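Local coordinates for peptide ABC transporter permease (PDB 6EXS), which probably imports peptides as a proton-coupled POT-family transporter, and binds a thioalcohol-conjugated dipeptide that is a precursor of human axillary malodour, at residues A[1-6]-A[139-144]; A[86-91]-A[207-212]; A[334-339]-A[401-406]. All blocks are in the same frame, centred on the assembly; numbering follows the deposited sequence.

Contact 1. Residues A[1-6]-A[139-144]; sequences QTIQSI and LYPEND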
loop_
_atom_site.group_PDB
_atom_site.type_symbol
_atom_site.label_atom_id
_atom_site.label_comp_id
_atom_site.label_asym_id
_atom_site.label_seq_id
_atom_site.Cartn_x
_atom_site.Cartn_y
_atom_site.Cartn_z
ATOM N N GLN A 1 29.317 2.351 18.170
ATOM C CA GLN A 1 28.104 1.542 18.064
ATOM C C GLN A 1 26.856 2.417 18.162
ATOM O O GLN A 1 26.752 3.240 19.078
ATOM C CB GLN A 1 28.084 0.451 19.150
ATOM C CG GLN A 1 27.244 -0.778 18.812
ATOM C CD GLN A 1 27.453 -1.890 19.819
ATOM O OE1 GLN A 1 26.592 -2.173 20.663
ATOM N NE2 GLN A 1 28.603 -2.550 19.754
ATOM N N THR A 2 25.904 2.218 17.222
ATOM C CA THR A 2 24.621 2.937 17.142
ATOM C C THR A 2 23.672 2.582 18.303
ATOM O O THR A 2 22.706 3.313 18.550
ATOM C CB THR A 2 23.946 2.714 15.772
ATOM O OG1 THR A 2 23.898 1.316 15.478
ATOM C CG2 THR A 2 24.623 3.476 14.636
ATOM N N ILE A 3 23.950 1.459 19.003
ATOM C CA ILE A 3 23.176 0.951 20.145
ATOM C C ILE A 3 23.607 1.654 21.456
ATOM O O ILE A 3 22.806 1.757 22.391
ATOM C CB ILE A 3 23.234 -0.616 20.202
ATOM C CG1 ILE A 3 22.719 -1.276 18.878
ATOM C CG2 ILE A 3 22.532 -1.212 21.442
ATOM C CD1 ILE A 3 21.253 -0.927 18.402
ATOM N N GLN A 4 24.851 2.174 21.495
ATOM C CA GLN A 4 25.405 2.896 22.649
ATOM C C GLN A 4 24.697 4.239 22.873
ATOM O O GLN A 4 24.533 4.668 24.019
ATOM C CB GLN A 4 26.919 3.123 22.478
ATOM C CG GLN A 4 27.771 1.877 22.691
ATOM C CD GLN A 4 29.245 2.206 22.672
ATOM O OE1 GLN A 4 29.847 2.531 23.700
ATOM N NE2 GLN A 4 29.864 2.134 21.503
ATOM N N SER A 5 24.280 4.891 21.776
ATOM C CA SER A 5 23.619 6.196 21.777
ATOM C C SER A 5 22.085 6.150 21.967
ATOM O O SER A 5 21.448 7.209 21.975
ATOM C CB SER A 5 23.963 6.938 20.487
ATOM O OG SER A 5 23.478 6.250 19.344
ATOM N N ILE A 6 21.482 4.944 22.097
ATOM C CA ILE A 6 20.018 4.824 22.179
ATOM C C ILE A 6 19.493 4.007 23.373
ATOM O O ILE A 6 20.036 2.933 23.664
ATOM C CB ILE A 6 19.408 4.287 20.842
ATOM C CG1 ILE A 6 19.905 2.863 20.475
ATOM C CG2 ILE A 6 19.667 5.259 19.714
ATOM C CD1 ILE A 6 19.209 2.211 19.311
ATOM N N LEU A 139 17.163 -0.113 15.608
ATOM C CA LEU A 139 17.052 0.232 17.028
ATOM C C LEU A 139 17.418 -0.985 17.881
ATOM O O LEU A 139 17.680 -0.825 19.074
ATOM C CB LEU A 139 15.603 0.641 17.390
ATOM C CG LEU A 139 14.995 1.916 16.823
ATOM C CD1 LEU A 139 13.601 2.096 17.360
ATOM C CD2 LEU A 139 15.834 3.136 17.161
ATOM N N TYR A 140 17.380 -2.200 17.280
ATOM C CA TYR A 140 17.674 -3.478 17.938
ATOM C C TYR A 140 19.080 -4.000 17.614
ATOM O O TYR A 140 19.415 -4.121 16.434
ATOM C CB TYR A 140 16.638 -4.556 17.541
ATOM C CG TYR A 140 15.214 -4.209 17.912
ATOM C CD1 TYR A 140 14.409 -3.467 17.046
ATOM C CD2 TYR A 140 14.673 -4.609 19.133
ATOM C CE1 TYR A 140 13.115 -3.100 17.403
ATOM C CE2 TYR A 140 13.369 -4.272 19.487
ATOM C CZ TYR A 140 12.597 -3.510 18.621
ATOM O OH TYR A 140 11.315 -3.170 18.948
ATOM N N PRO A 141 19.875 -4.416 18.626
ATOM C CA PRO A 141 21.200 -5.002 18.337
ATOM C C PRO A 141 21.115 -6.267 17.469
ATOM O O PRO A 141 20.030 -6.826 17.319
ATOM C CB PRO A 141 21.763 -5.303 19.730
ATOM C CG PRO A 141 20.999 -4.427 20.653
ATOM C CD PRO A 141 19.628 -4.355 20.077
ATOM N N GLU A 142 22.257 -6.699 16.882
ATOM C CA GLU A 142 22.360 -7.839 15.959
ATOM C C GLU A 142 21.580 -9.108 16.398
ATOM O O GLU A 142 20.715 -9.565 15.645
ATOM C CB GLU A 142 23.832 -8.187 15.614
ATOM C CG GLU A 142 24.799 -8.278 16.792
ATOM C CD GLU A 142 26.178 -8.874 16.535
ATOM O OE1 GLU A 142 26.786 -9.395 17.499
ATOM O OE2 GLU A 142 26.658 -8.813 15.379
ATOM N N ASN A 143 21.854 -9.652 17.598
ATOM C CA ASN A 143 21.219 -10.894 18.057
ATOM C C ASN A 143 19.901 -10.712 18.856
ATOM O O ASN A 143 19.401 -11.700 19.408
ATOM C CB ASN A 143 22.230 -11.746 18.851
ATOM C CG ASN A 143 23.340 -12.329 18.003
ATOM O OD1 ASN A 143 24.464 -11.826 17.978
ATOM N ND2 ASN A 143 23.058 -13.413 17.297
ATOM N N ASP A 144 19.321 -9.489 18.881
ATOM C CA ASP A 144 18.092 -9.190 19.628
ATOM C C ASP A 144 16.842 -9.876 19.050
ATOM O O ASP A 144 16.467 -9.636 17.901
ATOM C CB ASP A 144 17.879 -7.673 19.792
ATOM C CG ASP A 144 17.107 -7.261 21.036
ATOM O OD1 ASP A 144 16.116 -7.929 21.365
ATOM O OD2 ASP A 144 17.463 -6.238 21.644
#

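Contact 2. Residues A[86-91]-A[207-212]; sequences GTRGAT and VGMAPT. Unlike the reference sequence in segment 207-212: A210 (reference Lys). With OLC ((2R)-2,3-dihydroxypropyl (9Z)-octadec-9-enoate), chain M.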
loop_
_atom_site.group_PDB
_atom_site.type_symbol
_atom_site.label_atom_id
_atom_site.label_comp_id
_atom_site.label_asym_id
_atom_site.label_seq_id
_atom_site.Cartn_x
_atom_site.Cartn_y
_atom_site.Cartn_z
ATOM N N GLY A 86 20.936 9.296 4.147
ATOM C CA GLY A 86 20.784 8.457 5.320
ATOM C C GLY A 86 19.294 8.255 5.467
ATOM O O GLY A 86 18.516 8.926 4.781
ATOM N N THR A 87 18.866 7.345 6.340
ATOM C CA THR A 87 17.436 7.066 6.502
ATOM C C THR A 87 16.725 8.184 7.268
ATOM O O THR A 87 15.564 8.457 6.972
ATOM C CB THR A 87 17.202 5.670 7.091
ATOM O OG1 THR A 87 17.917 5.557 8.316
ATOM C CG2 THR A 87 17.654 4.559 6.148
ATOM N N ARG A 88 17.426 8.862 8.202
ATOM C CA ARG A 88 16.848 9.946 9.013
ATOM C C ARG A 88 16.447 11.152 8.185
ATOM O O ARG A 88 15.291 11.584 8.261
ATOM C CB ARG A 88 17.768 10.351 10.176
ATOM C CG ARG A 88 17.957 9.249 11.198
ATOM C CD ARG A 88 16.878 9.162 12.272
ATOM N NE ARG A 88 17.006 10.202 13.295
ATOM C CZ ARG A 88 17.861 10.164 14.313
ATOM N NH1 ARG A 88 18.698 9.142 14.449
ATOM N NH2 ARG A 88 17.892 11.152 15.196
ATOM N N GLY A 89 17.383 11.645 7.376
ATOM C CA GLY A 89 17.169 12.771 6.477
ATOM C C GLY A 89 16.019 12.531 5.525
ATOM O O GLY A 89 15.144 13.389 5.394
ATOM N N ALA A 90 15.988 11.323 4.914
ATOM C CA ALA A 90 14.966 10.840 3.981
ATOM C C ALA A 90 13.562 10.741 4.621
ATOM O O ALA A 90 12.579 11.108 3.965
ATOM C CB ALA A 90 15.385 9.499 3.393
ATOM N N THR A 91 13.473 10.266 5.896
ATOM C CA THR A 91 12.221 10.159 6.670
ATOM C C THR A 91 11.662 11.581 6.921
ATOM O O THR A 91 10.453 11.790 6.822
ATOM C CB THR A 91 12.470 9.412 8.028
ATOM O OG1 THR A 91 13.009 8.116 7.781
ATOM C CG2 THR A 91 11.203 9.289 8.900
ATOM N N VAL A 207 21.586 6.387 14.799
ATOM C CA VAL A 207 20.908 5.464 13.884
ATOM C C VAL A 207 20.354 6.185 12.641
ATOM O O VAL A 207 19.435 6.997 12.754
ATOM C CB VAL A 207 19.812 4.625 14.599
ATOM C CG1 VAL A 207 19.033 3.764 13.608
ATOM C CG2 VAL A 207 20.400 3.763 15.707
ATOM N N GLY A 208 20.941 5.869 11.486
ATOM C CA GLY A 208 20.552 6.376 10.176
ATOM C C GLY A 208 20.892 7.820 9.878
ATOM O O GLY A 208 20.249 8.428 9.016
ATOM N N MET A 209 21.906 8.376 10.557
ATOM C CA MET A 209 22.317 9.774 10.367
ATOM C C MET A 209 23.201 10.003 9.137
ATOM O O MET A 209 23.479 11.154 8.783
ATOM C CB MET A 209 23.002 10.315 11.636
ATOM C CG MET A 209 22.062 10.463 12.826
ATOM S SD MET A 209 20.937 11.868 12.701
ATOM C CE MET A 209 22.083 13.203 13.070
ATOM N N ALA A 210 23.656 8.910 8.495
ATOM C CA ALA A 210 24.552 8.961 7.338
ATOM C C ALA A 210 24.221 7.834 6.346
ATOM O O ALA A 210 23.722 6.798 6.785
ATOM C CB ALA A 210 26.008 8.839 7.811
ATOM N N PRO A 211 24.494 7.978 5.024
ATOM C CA PRO A 211 24.209 6.856 4.105
ATOM C C PRO A 211 25.191 5.683 4.290
ATOM O O PRO A 211 26.386 5.919 4.491
ATOM C CB PRO A 211 24.324 7.496 2.716
ATOM C CG PRO A 211 25.255 8.644 2.898
ATOM C CD PRO A 211 25.087 9.134 4.309
ATOM N N THR A 212 24.679 4.424 4.226
ATOM C CA THR A 212 25.463 3.187 4.372
ATOM C C THR A 212 26.500 3.055 3.257
ATOM O O THR A 212 27.678 2.798 3.538
ATOM C CB THR A 212 24.549 1.946 4.472
ATOM O OG1 THR A 212 23.623 2.117 5.546
ATOM C CG2 THR A 212 25.337 0.648 4.682
HETATM C C24 OLC M . 20.368 15.548 4.656
HETATM C C5 OLC M . 13.778 21.291 4.363
HETATM C C4 OLC M . 13.637 19.854 4.833
HETATM C C3 OLC M . 14.964 19.171 5.118
HETATM C C2 OLC M . 14.798 17.714 5.528
HETATM C C21 OLC M . 17.872 15.859 4.668
HETATM C C1 OLC M . 16.089 16.996 5.811
HETATM C C22 OLC M . 19.222 16.538 4.700
HETATM O O19 OLC M . 16.395 16.547 6.885
HETATM O O25 OLC M . 20.464 14.797 5.861
HETATM O O23 OLC M . 19.324 17.445 3.597
HETATM O O20 OLC M . 16.839 16.876 4.701
HETATM O O HOH W 1 20.114 10.820 7.728
#

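Contact 3. Residues A[334-339]-A[401-406]; sequences LFQSIN and LSYVIC. With C3H (2-[[(2~{R})-2-azanyl-3-[(3~{S})-3-methyl-1-oxidanyl-hexan-3-yl]sulfanyl-propanoyl]amino]ethanoic acid), chain O; OLC ((2R)-2,3-dihydroxypropyl (9Z)-octadec-9-enoate), chain B.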
loop_
_atom_site.group_PDB
_atom_site.type_symbol
_atom_site.label_atom_id
_atom_site.label_comp_id
_atom_site.label_asym_id
_atom_site.label_seq_id
_atom_site.Cartn_x
_atom_site.Cartn_y
_atom_site.Cartn_z
ATOM N N LEU A 334 -16.571 4.549 5.653
ATOM C CA LEU A 334 -16.383 3.497 6.662
ATOM C C LEU A 334 -16.071 2.121 6.063
ATOM O O LEU A 334 -15.573 1.258 6.779
ATOM C CB LEU A 334 -17.562 3.426 7.637
ATOM C CG LEU A 334 -17.392 4.256 8.899
ATOM C CD1 LEU A 334 -17.879 5.660 8.701
ATOM C CD2 LEU A 334 -18.129 3.629 10.048
ATOM N N PHE A 335 -16.298 1.931 4.747
ATOM C CA PHE A 335 -15.923 0.702 4.033
ATOM C C PHE A 335 -14.405 0.467 4.127
ATOM O O PHE A 335 -13.981 -0.682 4.064
ATOM C CB PHE A 335 -16.282 0.808 2.545
ATOM C CG PHE A 335 -17.716 0.537 2.174
ATOM C CD1 PHE A 335 -18.351 -0.633 2.585
ATOM C CD2 PHE A 335 -18.406 1.401 1.333
ATOM C CE1 PHE A 335 -19.668 -0.901 2.208
ATOM C CE2 PHE A 335 -19.722 1.125 0.947
ATOM C CZ PHE A 335 -20.346 -0.015 1.397
ATOM N N GLN A 336 -13.598 1.562 4.259
ATOM C CA GLN A 336 -12.122 1.561 4.372
ATOM C C GLN A 336 -11.599 1.112 5.748
ATOM O O GLN A 336 -10.411 0.784 5.870
ATOM C CB GLN A 336 -11.540 2.957 4.051
ATOM C CG GLN A 336 -11.905 3.510 2.691
ATOM C CD GLN A 336 -11.495 2.558 1.615
ATOM O OE1 GLN A 336 -12.328 1.856 1.038
ATOM N NE2 GLN A 336 -10.189 2.473 1.375
ATOM N N SER A 337 -12.469 1.165 6.771
ATOM C CA SER A 337 -12.196 0.810 8.158
ATOM C C SER A 337 -12.387 -0.692 8.423
ATOM O O SER A 337 -11.895 -1.180 9.449
ATOM C CB SER A 337 -13.094 1.622 9.098
ATOM O OG SER A 337 -12.739 2.997 9.140
ATOM N N ILE A 338 -13.083 -1.424 7.504
ATOM C CA ILE A 338 -13.382 -2.856 7.670
ATOM C C ILE A 338 -12.098 -3.715 7.770
ATOM O O ILE A 338 -11.911 -4.414 8.766
ATOM C CB ILE A 338 -14.387 -3.413 6.616
ATOM C CG1 ILE A 338 -15.732 -2.633 6.653
ATOM C CG2 ILE A 338 -14.622 -4.929 6.843
ATOM C CD1 ILE A 338 -16.664 -2.881 5.509
ATOM N N ASN A 339 -11.251 -3.669 6.739
ATOM C CA ASN A 339 -9.990 -4.399 6.642
ATOM C C ASN A 339 -9.020 -4.098 7.829
ATOM O O ASN A 339 -8.594 -5.063 8.457
ATOM C CB ASN A 339 -9.355 -4.150 5.274
ATOM C CG ASN A 339 -8.078 -4.855 4.993
ATOM O OD1 ASN A 339 -7.029 -4.425 5.446
ATOM N ND2 ASN A 339 -8.128 -5.876 4.138
ATOM N N LEU A 401 -19.707 -8.286 3.827
ATOM C CA LEU A 401 -19.300 -9.699 3.783
ATOM C C LEU A 401 -18.178 -9.906 2.751
ATOM O O LEU A 401 -17.259 -10.681 3.009
ATOM C CB LEU A 401 -20.507 -10.631 3.511
ATOM C CG LEU A 401 -20.266 -12.159 3.404
ATOM C CD1 LEU A 401 -19.428 -12.724 4.583
ATOM C CD2 LEU A 401 -21.574 -12.900 3.264
ATOM N N SER A 402 -18.225 -9.181 1.621
ATOM C CA SER A 402 -17.168 -9.255 0.603
ATOM C C SER A 402 -15.820 -8.763 1.172
ATOM O O SER A 402 -14.813 -9.444 1.004
ATOM C CB SER A 402 -17.554 -8.468 -0.639
ATOM O OG SER A 402 -16.598 -8.710 -1.656
ATOM N N TYR A 403 -15.827 -7.625 1.904
ATOM C CA TYR A 403 -14.651 -7.057 2.573
ATOM C C TYR A 403 -14.076 -8.037 3.609
ATOM O O TYR A 403 -12.861 -8.216 3.668
ATOM C CB TYR A 403 -15.011 -5.731 3.267
ATOM C CG TYR A 403 -15.043 -4.540 2.335
ATOM C CD1 TYR A 403 -13.863 -3.964 1.866
ATOM C CD2 TYR A 403 -16.251 -3.969 1.943
ATOM C CE1 TYR A 403 -13.886 -2.859 1.018
ATOM C CE2 TYR A 403 -16.286 -2.889 1.064
ATOM C CZ TYR A 403 -15.100 -2.325 0.616
ATOM O OH TYR A 403 -15.128 -1.248 -0.236
ATOM N N VAL A 404 -14.958 -8.674 4.407
ATOM C CA VAL A 404 -14.594 -9.621 5.467
ATOM C C VAL A 404 -13.921 -10.871 4.888
ATOM O O VAL A 404 -12.926 -11.325 5.454
ATOM C CB VAL A 404 -15.787 -9.956 6.414
ATOM C CG1 VAL A 404 -15.408 -11.024 7.435
ATOM C CG2 VAL A 404 -16.318 -8.701 7.117
ATOM N N ILE A 405 -14.428 -11.412 3.759
ATOM C CA ILE A 405 -13.824 -12.600 3.134
ATOM C C ILE A 405 -12.412 -12.273 2.625
ATOM O O ILE A 405 -11.479 -13.050 2.843
ATOM C CB ILE A 405 -14.741 -13.258 2.063
ATOM C CG1 ILE A 405 -16.080 -13.729 2.693
ATOM C CG2 ILE A 405 -14.022 -14.431 1.343
ATOM C CD1 ILE A 405 -17.249 -13.860 1.689
ATOM N N CYS A 406 -12.249 -11.090 2.019
ATOM C CA CYS A 406 -10.963 -10.627 1.501
ATOM C C CYS A 406 -9.896 -10.419 2.588
ATOM O O CYS A 406 -8.740 -10.806 2.389
ATOM C CB CYS A 406 -11.136 -9.380 0.646
ATOM S SG CYS A 406 -9.794 -9.126 -0.532
HETATM O O2 C3H O . -2.568 -0.352 5.537
HETATM C C11 C3H O . -3.216 -1.199 6.040
HETATM O O3 C3H O . -2.740 -2.334 6.414
HETATM C C10 C3H O . -4.697 -1.124 6.273
HETATM N N1 C3H O . -5.383 -0.289 5.317
HETATM C C9 C3H O . -5.795 -0.762 4.153
HETATM O O1 C3H O . -5.077 -1.407 3.403
HETATM C C8 C3H O . -7.209 -0.511 3.747
HETATM N N C3H O . -7.764 0.551 4.575
HETATM C C7 C3H O . -7.286 -0.063 2.286
HETATM S S C3H O . -7.798 -1.294 1.059
HETATM C C3 C3H O . -9.583 -1.802 1.301
HETATM C C4 C3H O . -10.413 -0.585 0.987
HETATM C C5 C3H O . -9.713 -2.345 2.730
HETATM C C6 C3H O . -11.109 -2.623 3.241
HETATM O O C3H O . -11.432 -1.845 4.346
HETATM C C2 C3H O . -9.962 -2.934 0.350
HETATM C C1 C3H O . -10.366 -4.240 1.014
HETATM C C C3H O . -10.734 -5.285 -0.003
HETATM C C18 OLC B . -16.277 -0.046 11.603
HETATM C C10 OLC B . -19.871 -8.561 9.732
HETATM C C9 OLC B . -20.363 -9.283 8.725
HETATM C C17 OLC B . -16.103 -0.969 10.417
HETATM C C11 OLC B . -20.233 -7.153 10.145
HETATM C C8 OLC B . -21.401 -8.878 7.710
HETATM C C24 OLC B . -31.225 -11.830 2.638
HETATM C C16 OLC B . -17.373 -1.681 9.989
HETATM C C12 OLC B . -19.008 -6.268 10.423
HETATM C C7 OLC B . -22.797 -9.467 7.947
HETATM C C15 OLC B . -17.601 -3.042 10.632
HETATM C C13 OLC B . -19.336 -4.905 11.013
HETATM C C6 OLC B . -22.981 -10.943 7.585
HETATM C C14 OLC B . -18.878 -3.729 10.158
HETATM C C5 OLC B . -23.174 -11.268 6.101
HETATM C C4 OLC B . -24.511 -10.881 5.461
HETATM C C3 OLC B . -25.704 -11.746 5.845
HETATM C C2 OLC B . -26.772 -11.837 4.752
HETATM C C21 OLC B . -29.678 -9.992 3.460
HETATM C C1 OLC B . -27.789 -10.729 4.734
HETATM C C22 OLC B . -31.108 -10.452 3.255
HETATM O O19 OLC B . -27.667 -9.673 5.292
HETATM O O25 OLC B . -30.743 -11.847 1.299
HETATM O O23 OLC B . -31.836 -10.400 4.483
HETATM O O20 OLC B . -28.852 -11.064 3.987
HETATM O O HOH W 2 -10.793 -6.599 3.025
#

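Contact 1. Residues A[1-6]-A[139-144]
I3 lays its CD1 methyl over one face of the planar peptide group joining L139 to Y140. CD1 stands 3.6 Å from L139 O, so the carbonyl is met from above. I6 CD1 approaches the same oxygen from beside it, 3.4 Å from L139 O and much nearer the peptide plane. The P141 ring is touched at its outer carbon, I3 CG2 reaching P141 CG at 3.6 Å, and the two side chains cross at about a right angle. In I6, chi1 of 62° puts CG1 in the crowded position between backbone N and carbonyl carbon, and the extended chi2 (172°) carries CD1 on to L139 CD2, 4.1 Å away. The contact joins the N-terminal segment, ahead of the short strand 10-11, to the connection between helices 110-137 and 147-174, probably on the cytoplasmic side as in other MFS transporters. Each segment folds back as a type I turn, I3 to I6 and P141 to D144, the latter closed by D144 N to P141 O at 3.2 Å. The L139 carbonyl also accepts from Q8 NE2. Y140 turns away from the 1-6 segment and bonds H14 through its hydroxyl, while D144 forms a salt bridge with R146.

Contact 2. Residues A[86-91]-A[207-212]
G86 and P211 bring their CA atoms to 4.0 Å, and T87 and G208 follow at 4.9 Å, so the 207-212 loop runs backbone against backbone beside helix 74-106. That helix is interrupted at G86, whose backbone angles are not helical, and the N atoms of T87 and R88 have no bond to the preceding turn. G208 O fills part of that gap by accepting R88 N at 3.0 Å in a nearly straight bond (N-H...O 166°). A water also donates to G208 O and accepts from G89 N. With no side chain on G86 or G208, G86 CA can lie 3.6 Å from A210 C, and T87 OG1 can approach G208 CA to 3.3 Å. By sequence and topology, the kink probably corresponds to the junction between the second and third transmembrane helices, where D82 and R88 fit the MFS motif A. R88 bends at chi2 (-85°) and chi3, and its NH1 donates to V207 O at 2.8 Å, close to the guanidinium plane. M209 SD sits over the centre of one guanidinium face, 3.8 Å above it. Y196, N200 and G205 accept further bonds from NE, NH2 and NH1. Beyond R88, a monoolein molecule packs its glycerol carbon C21 against G89 CA.

Contact 3. Residues A[334-339]-A[401-406]
F335 CD1 and Y403 CE2 meet at 3.4 Å, the closest approach of two rings that are nearly parallel, with planes at 22°, yet slid so far apart (centroids 5.4 Å) that they barely overlap. The F335 carbonyl, rather than the F335 ring, sits over a face of Y403: its O lies 3.7 Å above it, offset toward the rim. I338 CG2, anti to its backbone N and beside the carbonyl carbon, packs 3.7 Å from Y403 CB and also touches V404 CG2. The conjugated peptide completes this first shell. Its hydroxyl O donates to F335 O at 2.8 Å and accepts from N339 N at 3.0 Å (N-H...O 163°), standing between a carbonyl and the amide four residues on, where a continuous helix would place its own bond. The segments belong to the C-terminal half of the MFS fold, where helices 338-357 and 396-418 help to wall the central substrate cavity. The ligand amino N donates to Q336 O. Ligand C6 rests 3.4 Å from Y403 CD1, and C406 SG comes near the end of the alkyl chain. Further out, Y403 OH bonds G305 O, which helps to fix the ring, and a water bridges N339 ND2 to Y403 O. E410 also accepts from N339 ND2, while a monoolein tail runs past I338 CG1.

Contacts 1 and 2 are neighbours, with centres 15 Å apart, and they touch where V207 CG2 packs 4.1 Å from I6 CD1. Their segments alternate along the chain (1-6, 86-91, 139-144, 207-212), so together they tie the N-terminus to the kink at 86-88 in helix 74-106, the connection after helix 110-137 and the loop after helix 178-204. These lie on or at the ends of the N-terminal helices, with 207-212 leading on to helix 217-243. Contact 3 follows later in sequence, on helices 338-357 and 396-418 of the C-terminal half. Its centre lies about 39 Å from that of contact 1 and 37 Å from that of contact 2. Contacts 2 and 3 lie on opposite sides of the chain's centre, and only contact 3 holds ligand-pocket residues.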